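Local coordinates for SusD superfamily protein (Bacteroides thetaiotaomicron, PDB 3MCX) that is of uncharacterised function but, as a zinc-binding SusD-family protein of the outer membrane, probably captures nutrient glycans at the cell surface, at residues A[56-61]-A[71-75]; A[201-206]-A[224-228]; A[209-213]-A[362-366]. The contacts are given in a common frame with arbitrary orientation. Residue numbers count along the deposited sequence, not the author numbering.

Contact 1: residues A[56-61]-A[71-75]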
loop_
_atom_site.group_PDB
_atom_site.type_symbol
_atom_site.label_atom_id
_atom_site.label_comp_id
_atom_site.label_asym_id
_atom_site.label_seq_id
_atom_site.Cartn_x
_atom_site.Cartn_y
_atom_site.Cartn_z
ATOM N N VAL A 56 13.882 1.194 -0.022
ATOM C CA VAL A 56 13.690 1.662 1.354
ATOM C C VAL A 56 14.191 0.533 2.232
ATOM O O VAL A 56 13.765 -0.626 2.085
ATOM C CB VAL A 56 12.237 2.011 1.660
ATOM C CG1 VAL A 56 12.113 2.380 3.131
ATOM C CG2 VAL A 56 11.705 3.144 0.766
ATOM N N GLN A 57 15.119 0.840 3.127
ATOM C CA GLN A 57 15.735 -0.168 3.990
ATOM C C GLN A 57 15.564 0.204 5.458
ATOM O O GLN A 57 15.297 1.351 5.796
ATOM C CB GLN A 57 17.234 -0.308 3.673
ATOM C CG GLN A 57 18.012 0.982 3.782
ATOM C CD GLN A 57 19.490 0.765 3.706
ATOM O OE1 GLN A 57 20.125 0.777 2.635
ATOM N NE2 GLN A 57 20.084 0.523 4.868
ATOM N N ALA A 58 15.746 -0.768 6.346
ATOM C CA ALA A 58 15.946 -0.415 7.753
ATOM C C ALA A 58 17.202 0.419 7.899
ATOM O O ALA A 58 18.212 0.191 7.211
ATOM C CB ALA A 58 16.048 -1.700 8.637
ATOM N N ARG A 59 17.162 1.327 8.869
ATOM C CA ARG A 59 18.352 2.035 9.287
ATOM C C ARG A 59 19.284 1.193 10.181
ATOM O O ARG A 59 20.510 1.313 10.125
ATOM C CB ARG A 59 17.974 3.346 9.986
ATOM C CG ARG A 59 19.133 4.182 10.508
ATOM C CD ARG A 59 18.711 5.474 11.225
ATOM N NE ARG A 59 17.800 5.190 12.359
ATOM C CZ ARG A 59 18.186 4.766 13.562
ATOM N NH1 ARG A 59 19.463 4.646 13.884
ATOM N NH2 ARG A 59 17.248 4.481 14.463
ATOM N N ILE A 60 18.647 0.404 11.058
ATOM C CA ILE A 60 19.308 -0.366 12.065
ATOM C C ILE A 60 18.511 -1.668 12.286
ATOM O O ILE A 60 17.273 -1.668 12.266
ATOM C CB ILE A 60 19.485 0.484 13.372
ATOM C CG1 ILE A 60 20.509 -0.131 14.298
ATOM C CG2 ILE A 60 18.171 0.771 14.040
ATOM C CD1 ILE A 60 20.947 0.835 15.429
ATOM N N THR A 61 19.243 -2.740 12.585
ATOM C CA THR A 61 18.560 -3.974 12.932
ATOM C C THR A 61 18.063 -3.862 14.373
ATOM O O THR A 61 18.765 -3.363 15.254
ATOM C CB THR A 61 19.458 -5.210 12.729
ATOM O OG1 THR A 61 18.624 -6.383 12.771
ATOM C CG2 THR A 61 20.614 -5.332 13.755
ATOM N N TYR A 71 10.883 -7.676 8.667
ATOM C CA TYR A 71 10.405 -7.682 7.288
ATOM C C TYR A 71 11.571 -7.530 6.297
ATOM O O TYR A 71 11.746 -8.325 5.357
ATOM C CB TYR A 71 9.435 -6.563 7.055
ATOM C CG TYR A 71 8.105 -6.642 7.775
ATOM C CD1 TYR A 71 7.435 -7.825 7.992
ATOM C CD2 TYR A 71 7.462 -5.484 8.135
ATOM C CE1 TYR A 71 6.163 -7.841 8.594
ATOM C CE2 TYR A 71 6.184 -5.486 8.742
ATOM C CZ TYR A 71 5.545 -6.651 8.950
ATOM O OH TYR A 71 4.321 -6.616 9.554
ATOM N N TYR A 72 12.340 -6.484 6.496
ATOM C CA TYR A 72 13.471 -6.149 5.614
ATOM C C TYR A 72 14.453 -7.294 5.470
ATOM O O TYR A 72 14.986 -7.523 4.375
ATOM C CB TYR A 72 14.139 -4.912 6.199
ATOM C CG TYR A 72 15.477 -4.507 5.613
ATOM C CD1 TYR A 72 15.586 -4.020 4.314
ATOM C CD2 TYR A 72 16.614 -4.587 6.369
ATOM C CE1 TYR A 72 16.819 -3.634 3.816
ATOM C CE2 TYR A 72 17.841 -4.176 5.887
ATOM C CZ TYR A 72 17.939 -3.705 4.616
ATOM O OH TYR A 72 19.170 -3.289 4.142
ATOM N N GLU A 73 14.733 -7.997 6.568
ATOM C CA GLU A 73 15.683 -9.106 6.618
ATOM C C GLU A 73 15.066 -10.461 6.234
ATOM O O GLU A 73 15.767 -11.468 6.227
ATOM C CB GLU A 73 16.270 -9.211 8.032
ATOM C CG GLU A 73 17.080 -7.971 8.399
ATOM C CD GLU A 73 17.412 -7.862 9.874
ATOM O OE1 GLU A 73 17.066 -8.746 10.681
ATOM O OE2 GLU A 73 18.052 -6.823 10.227
ATOM N N TYR A 74 13.755 -10.494 5.968
ATOM C CA TYR A 74 13.087 -11.761 5.589
ATOM C C TYR A 74 13.315 -12.855 6.603
ATOM O O TYR A 74 13.481 -14.032 6.285
ATOM C CB TYR A 74 13.511 -12.179 4.167
ATOM C CG TYR A 74 12.836 -11.367 3.069
ATOM C CD1 TYR A 74 13.256 -10.085 2.745
ATOM C CD2 TYR A 74 11.827 -11.930 2.315
ATOM C CE1 TYR A 74 12.629 -9.362 1.752
ATOM C CE2 TYR A 74 11.220 -11.230 1.320
ATOM C CZ TYR A 74 11.624 -9.939 1.020
ATOM O OH TYR A 74 10.994 -9.223 0.018
ATOM N N ASN A 75 13.279 -12.491 7.881
ATOM C CA ASN A 75 13.477 -13.460 8.946
ATOM C C ASN A 75 12.365 -13.458 10.021
ATOM O O ASN A 75 12.462 -14.179 11.010
ATOM C CB ASN A 75 14.863 -13.323 9.578
ATOM C CG ASN A 75 15.094 -11.984 10.214
ATOM O OD1 ASN A 75 14.141 -11.280 10.522
ATOM N ND2 ASN A 75 16.359 -11.609 10.376
#

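Contact 2: residues A[201-206]-A[224-228]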
loop_
_atom_site.group_PDB
_atom_site.type_symbol
_atom_site.label_atom_id
_atom_site.label_comp_id
_atom_site.label_asym_id
_atom_site.label_seq_id
_atom_site.Cartn_x
_atom_site.Cartn_y
_atom_site.Cartn_z
ATOM N N TYR A 201 -16.568 6.054 -5.846
ATOM C CA TYR A 201 -16.501 5.215 -7.040
ATOM C C TYR A 201 -15.087 5.222 -7.637
ATOM O O TYR A 201 -14.580 4.171 -8.048
ATOM C CB TYR A 201 -17.560 5.684 -8.067
ATOM C CG TYR A 201 -17.479 4.988 -9.398
ATOM C CD1 TYR A 201 -16.672 5.473 -10.415
ATOM C CD2 TYR A 201 -18.215 3.821 -9.633
ATOM C CE1 TYR A 201 -16.613 4.814 -11.645
ATOM C CE2 TYR A 201 -18.167 3.174 -10.849
ATOM C CZ TYR A 201 -17.366 3.667 -11.837
ATOM O OH TYR A 201 -17.328 2.997 -13.019
ATOM N N TRP A 202 -14.501 6.413 -7.709
ATOM C CA TRP A 202 -13.179 6.597 -8.326
ATOM C C TRP A 202 -12.106 5.854 -7.546
ATOM O O TRP A 202 -11.253 5.197 -8.154
ATOM C CB TRP A 202 -12.873 8.099 -8.507
ATOM C CG TRP A 202 -14.019 8.760 -9.178
ATOM C CD1 TRP A 202 -14.924 9.612 -8.615
ATOM C CD2 TRP A 202 -14.479 8.508 -10.510
ATOM N NE1 TRP A 202 -15.878 9.941 -9.521
ATOM C CE2 TRP A 202 -15.655 9.257 -10.689
ATOM C CE3 TRP A 202 -14.011 7.725 -11.572
ATOM C CZ2 TRP A 202 -16.374 9.261 -11.891
ATOM C CZ3 TRP A 202 -14.707 7.734 -12.759
ATOM C CH2 TRP A 202 -15.893 8.481 -12.908
ATOM N N ALA A 203 -12.151 5.938 -6.218
ATOM C CA ALA A 203 -11.228 5.203 -5.367
ATOM C C ALA A 203 -11.369 3.692 -5.587
ATOM O O ALA A 203 -10.386 2.955 -5.642
ATOM C CB ALA A 203 -11.491 5.521 -3.890
ATOM N N ALA A 204 -12.607 3.224 -5.626
ATOM C CA ALA A 204 -12.853 1.801 -5.798
ATOM C C ALA A 204 -12.363 1.261 -7.156
ATOM O O ALA A 204 -11.759 0.191 -7.219
ATOM C CB ALA A 204 -14.357 1.455 -5.570
ATOM N N GLN A 205 -12.584 2.001 -8.229
ATOM C CA GLN A 205 -12.052 1.583 -9.524
ATOM C C GLN A 205 -10.527 1.648 -9.518
ATOM O O GLN A 205 -9.893 0.767 -10.092
ATOM C CB GLN A 205 -12.631 2.439 -10.662
ATOM C CG GLN A 205 -14.017 2.043 -11.115
ATOM C CD GLN A 205 -13.988 0.762 -11.960
ATOM O OE1 GLN A 205 -13.688 -0.313 -11.457
ATOM N NE2 GLN A 205 -14.265 0.893 -13.244
ATOM N N ALA A 206 -9.946 2.657 -8.873
ATOM C CA ALA A 206 -8.489 2.761 -8.742
ATOM C C ALA A 206 -7.950 1.537 -8.007
ATOM O O ALA A 206 -6.993 0.896 -8.455
ATOM C CB ALA A 206 -8.100 4.056 -7.988
ATOM N N ALA A 224 -10.387 -0.610 -15.612
ATOM C CA ALA A 224 -10.631 0.102 -14.358
ATOM C C ALA A 224 -9.822 1.379 -14.288
ATOM O O ALA A 224 -10.346 2.438 -13.904
ATOM C CB ALA A 224 -10.344 -0.783 -13.147
ATOM N N ALA A 225 -8.522 1.298 -14.613
ATOM C CA ALA A 225 -7.646 2.471 -14.518
ATOM C C ALA A 225 -8.109 3.539 -15.496
ATOM O O ALA A 225 -8.196 4.700 -15.142
ATOM C CB ALA A 225 -6.174 2.085 -14.774
ATOM N N THR A 226 -8.421 3.162 -16.735
ATOM C CA THR A 226 -8.835 4.173 -17.726
ATOM C C THR A 226 -10.206 4.767 -17.444
ATOM O O THR A 226 -10.476 5.906 -17.830
ATOM C CB THR A 226 -8.723 3.684 -19.195
ATOM O OG1 THR A 226 -9.490 2.497 -19.388
ATOM C CG2 THR A 226 -7.261 3.446 -19.594
ATOM N N ASP A 227 -11.081 4.023 -16.780
ATOM C CA ASP A 227 -12.328 4.616 -16.308
ATOM C C ASP A 227 -11.998 5.820 -15.423
ATOM O O ASP A 227 -12.506 6.920 -15.681
ATOM C CB ASP A 227 -13.149 3.579 -15.548
ATOM C CG ASP A 227 -14.542 4.058 -15.145
ATOM O OD1 ASP A 227 -15.039 5.092 -15.617
ATOM O OD2 ASP A 227 -15.154 3.336 -14.342
ATOM N N VAL A 228 -11.101 5.640 -14.457
ATOM C CA VAL A 228 -10.715 6.758 -13.580
ATOM C C VAL A 228 -10.079 7.906 -14.379
ATOM O O VAL A 228 -10.440 9.072 -14.221
ATOM C CB VAL A 228 -9.774 6.301 -12.461
ATOM C CG1 VAL A 228 -9.349 7.524 -11.590
ATOM C CG2 VAL A 228 -10.455 5.180 -11.621
#

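Contact 3: residues A[209-213]-A[362-366]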
loop_
_atom_site.group_PDB
_atom_site.type_symbol
_atom_site.label_atom_id
_atom_site.label_comp_id
_atom_site.label_asym_id
_atom_site.label_seq_id
_atom_site.Cartn_x
_atom_site.Cartn_y
_atom_site.Cartn_z
ATOM N N SER A 209 -7.983 -1.455 -10.142
ATOM C CA SER A 209 -6.850 -1.503 -11.090
ATOM C C SER A 209 -5.618 -2.126 -10.453
ATOM O O SER A 209 -4.899 -2.893 -11.113
ATOM C CB SER A 209 -6.537 -0.150 -11.753
ATOM O OG SER A 209 -5.867 0.747 -10.885
ATOM N N ARG A 210 -5.369 -1.821 -9.181
ATOM C CA ARG A 210 -4.278 -2.418 -8.449
ATOM C C ARG A 210 -4.491 -3.904 -8.272
ATOM O O ARG A 210 -3.575 -4.683 -8.448
ATOM C CB ARG A 210 -4.151 -1.714 -7.094
ATOM C CG ARG A 210 -3.043 -2.276 -6.193
ATOM C CD ARG A 210 -3.093 -1.710 -4.798
ATOM N NE ARG A 210 -2.772 -0.293 -4.735
ATOM C CZ ARG A 210 -2.898 0.458 -3.640
ATOM N NH1 ARG A 210 -3.389 -0.050 -2.528
ATOM N NH2 ARG A 210 -2.519 1.720 -3.658
ATOM N N VAL A 211 -5.700 -4.285 -7.842
ATOM C CA VAL A 211 -5.997 -5.698 -7.639
ATOM C C VAL A 211 -5.828 -6.523 -8.927
ATOM O O VAL A 211 -5.122 -7.549 -8.955
ATOM C CB VAL A 211 -7.414 -5.882 -7.002
ATOM C CG1 VAL A 211 -7.823 -7.342 -6.953
ATOM C CG2 VAL A 211 -7.455 -5.226 -5.633
ATOM N N TYR A 212 -6.501 -6.091 -9.988
ATOM C CA TYR A 212 -6.430 -6.805 -11.269
ATOM C C TYR A 212 -4.992 -6.883 -11.793
ATOM O O TYR A 212 -4.562 -7.905 -12.331
ATOM C CB TYR A 212 -7.318 -6.106 -12.278
ATOM C CG TYR A 212 -8.810 -6.364 -12.175
ATOM C CD1 TYR A 212 -9.325 -7.656 -12.062
ATOM C CD2 TYR A 212 -9.721 -5.294 -12.234
ATOM C CE1 TYR A 212 -10.711 -7.879 -12.020
ATOM C CE2 TYR A 212 -11.094 -5.517 -12.206
ATOM C CZ TYR A 212 -11.586 -6.796 -12.085
ATOM O OH TYR A 212 -12.959 -7.004 -12.063
ATOM N N LEU A 213 -4.234 -5.804 -11.662
ATOM C CA LEU A 213 -2.849 -5.783 -12.155
ATOM C C LEU A 213 -2.045 -6.904 -11.469
ATOM O O LEU A 213 -1.290 -7.623 -12.117
ATOM C CB LEU A 213 -2.195 -4.398 -11.918
ATOM C CG LEU A 213 -0.790 -4.190 -12.493
ATOM C CD1 LEU A 213 -0.674 -4.393 -14.019
ATOM C CD2 LEU A 213 -0.291 -2.801 -12.066
ATOM N N ASN A 362 -0.468 2.126 -13.504
ATOM C CA ASN A 362 -1.195 0.848 -13.650
ATOM C C ASN A 362 -1.701 0.691 -15.058
ATOM O O ASN A 362 -1.578 -0.376 -15.651
ATOM C CB ASN A 362 -2.386 0.770 -12.676
ATOM C CG ASN A 362 -1.974 0.567 -11.229
ATOM O OD1 ASN A 362 -0.806 0.346 -10.918
ATOM N ND2 ASN A 362 -2.972 0.653 -10.302
ATOM N N ALA A 363 -2.286 1.750 -15.621
ATOM C CA ALA A 363 -2.709 1.696 -17.025
ATOM C C ALA A 363 -1.533 1.459 -17.981
ATOM O O ALA A 363 -1.645 0.685 -18.931
ATOM C CB ALA A 363 -3.494 2.990 -17.419
ATOM N N ALA A 364 -0.431 2.170 -17.770
ATOM C CA ALA A 364 0.711 2.019 -18.648
ATOM C C ALA A 364 1.233 0.576 -18.637
ATOM O O ALA A 364 1.464 0.008 -19.709
ATOM C CB ALA A 364 1.816 2.985 -18.271
ATOM N N GLU A 365 1.366 0.013 -17.446
ATOM C CA GLU A 365 1.886 -1.350 -17.274
ATOM C C GLU A 365 0.876 -2.375 -17.850
ATOM O O GLU A 365 1.259 -3.264 -18.597
ATOM C CB GLU A 365 2.198 -1.647 -15.817
ATOM C CG GLU A 365 2.849 -2.999 -15.566
ATOM C CD GLU A 365 3.178 -3.246 -14.115
ATOM O OE1 GLU A 365 3.159 -2.297 -13.284
ATOM O OE2 GLU A 365 3.432 -4.440 -13.791
ATOM N N ALA A 366 -0.409 -2.214 -17.534
ATOM C CA ALA A 366 -1.421 -3.134 -18.035
ATOM C C ALA A 366 -1.488 -3.095 -19.559
ATOM O O ALA A 366 -1.642 -4.133 -20.200
ATOM C CB ALA A 366 -2.785 -2.830 -17.427
#

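Contact 1: residues A[56-61]-A[71-75]
Segment 56-61 carries the short strand 56-57 and the loop after it, while 71-75 holds the last two residues of helix 69-72 and the residues that leave it. The backbones come closest at Q57 and Y72, with CA atoms 6.6 Å apart, and have parted to 8.6 Å between the CA atoms of T61 and E73. Y74, with positive phi, ends the helix in a Schellman motif; its N bonds to Y71 O at 3.0 Å. Y72 points toward the strand and lays one face of its ring under Q57 C and A58 N of the peptide. Beside them, Q57 CB is 3.4 Å from Y72 CE1, and A58 CB is 3.7 Å from Y72 CD2. The ring leaves A58 N buried without a hydrogen-bond partner. Beyond the ring, Y72 OH bonds to H438. Q57 NE2 bonds to O of the next residue, A58, at 3.0 Å and also to W437 O, while the Q57 backbone pairs with I292 in the neighbouring antiparallel strand. Farther along the loop, T61 OG1 donates to E73 OE2 at 2.6 Å; the same carboxylate receives N75 ND2 on E73 OE1 at 3.0 Å and meets T441 at OE2. An aromatic ring packed on a peptide and a carboxylate bound by T61, N75 and T441 thus act together, fastening the loop to the helix end and to helix 441-444.

Contact 2: residues A[201-206]-A[224-228]
This is a near-antiparallel helix-helix packing between consecutive helices 201-214 and 218-231, a helical hairpin of the kind that builds the TPR-like helical scaffold of SusD-family proteins. The short segments cross at -150° with their axes 8.6 Å apart, and small residues permit this closeness: the CA atoms of Q205 and A224 are 5.3 Å apart, and A224 CB rests 3.5 Å from Q205 O. V228 fills the space beside them, its CG2 lying 3.6 Å from W202 O, 3.6 Å from Q205 CB and 3.8 Å from A206 N. The indole of W202 extends past V228, W202 CZ3 reaching 3.7 Å from D227 O, while its NE1 bonds to Q192 O. At the partly exposed edge, D227 OD2 accepts two hydrogen bonds, from Y201 OH at 2.6 Å and from Q205 NE2 at 2.8 Å; D227 OD1 takes N231. Deeper in, A206 packs on V359 and V228 on L356, both of helix 356-370. The hairpin is therefore held on its inner side by A224 and V228 packed against the backbone of 202-206 and the CB of Q205, and toward solvent by a carboxylate whose bonds here come from neutral donors, Y201, Q205 and N231.

Contact 3: residues A[209-213]-A[362-366]
N362 opens the contact in helix 356-370, which runs alongside helix 201-214 in nearly the same direction: the short segments make an angle of 26°, with axes 10.5 Å apart. Its side chain points across the gap, and N362 ND2 donates to S209 OG at 3.0 Å; that hydroxyl also bonds to A206 O, about one turn back in its own helix. N362 OD1 accepts a bond from R410, and N362 OD1 also comes within 3.4 Å of L213 CD2. A363, pointing away, packs instead on I229 of helix 218-231. E365 lays its carboxylate against the leucine, with E365 OE1 3.7 Å from L213 CD2, but its charge is met by R426 in a salt bridge through OE2, which N427 joins. A366 finishes the contact: A366 CB is 4.3 Å from L213 CD1, and the CA atoms of L213 and A366 are 6.6 Å apart. On the facing helix, R210 reaches E358, one turn before N362 in helix 356-370, in a salt bridge that also joins the two helices. Such wide axis spacing is bridged by long side chains, L213 being wedged among N362, E365 and A366. The result is a buried leucine set beside polar side chains whose charges are paired with residues outside the two segments; N362-S209 is the one hydrogen bond between these segments, and R210-E358 adds a charged link one turn back.

From the N terminus, contact 1 closes first, a short loop of nine residues between strand 56-57 and the end of helix 69-72. It is complete before the others open, and its centre lies 33 Å from that of contact 2, on the opposite side of the chain's centre. Contact 2 then closes the hairpin of helices 201-214 and 218-231. Contact 3 starts from the first of these helices and spans 148 intervening residues to helix 356-370, so the two cross along the chain. They also touch in space: A225 CB lies 3.9 Å from A363 CB and A225 N 3.8 Å from S209 CB, joining the three helices into one packed group.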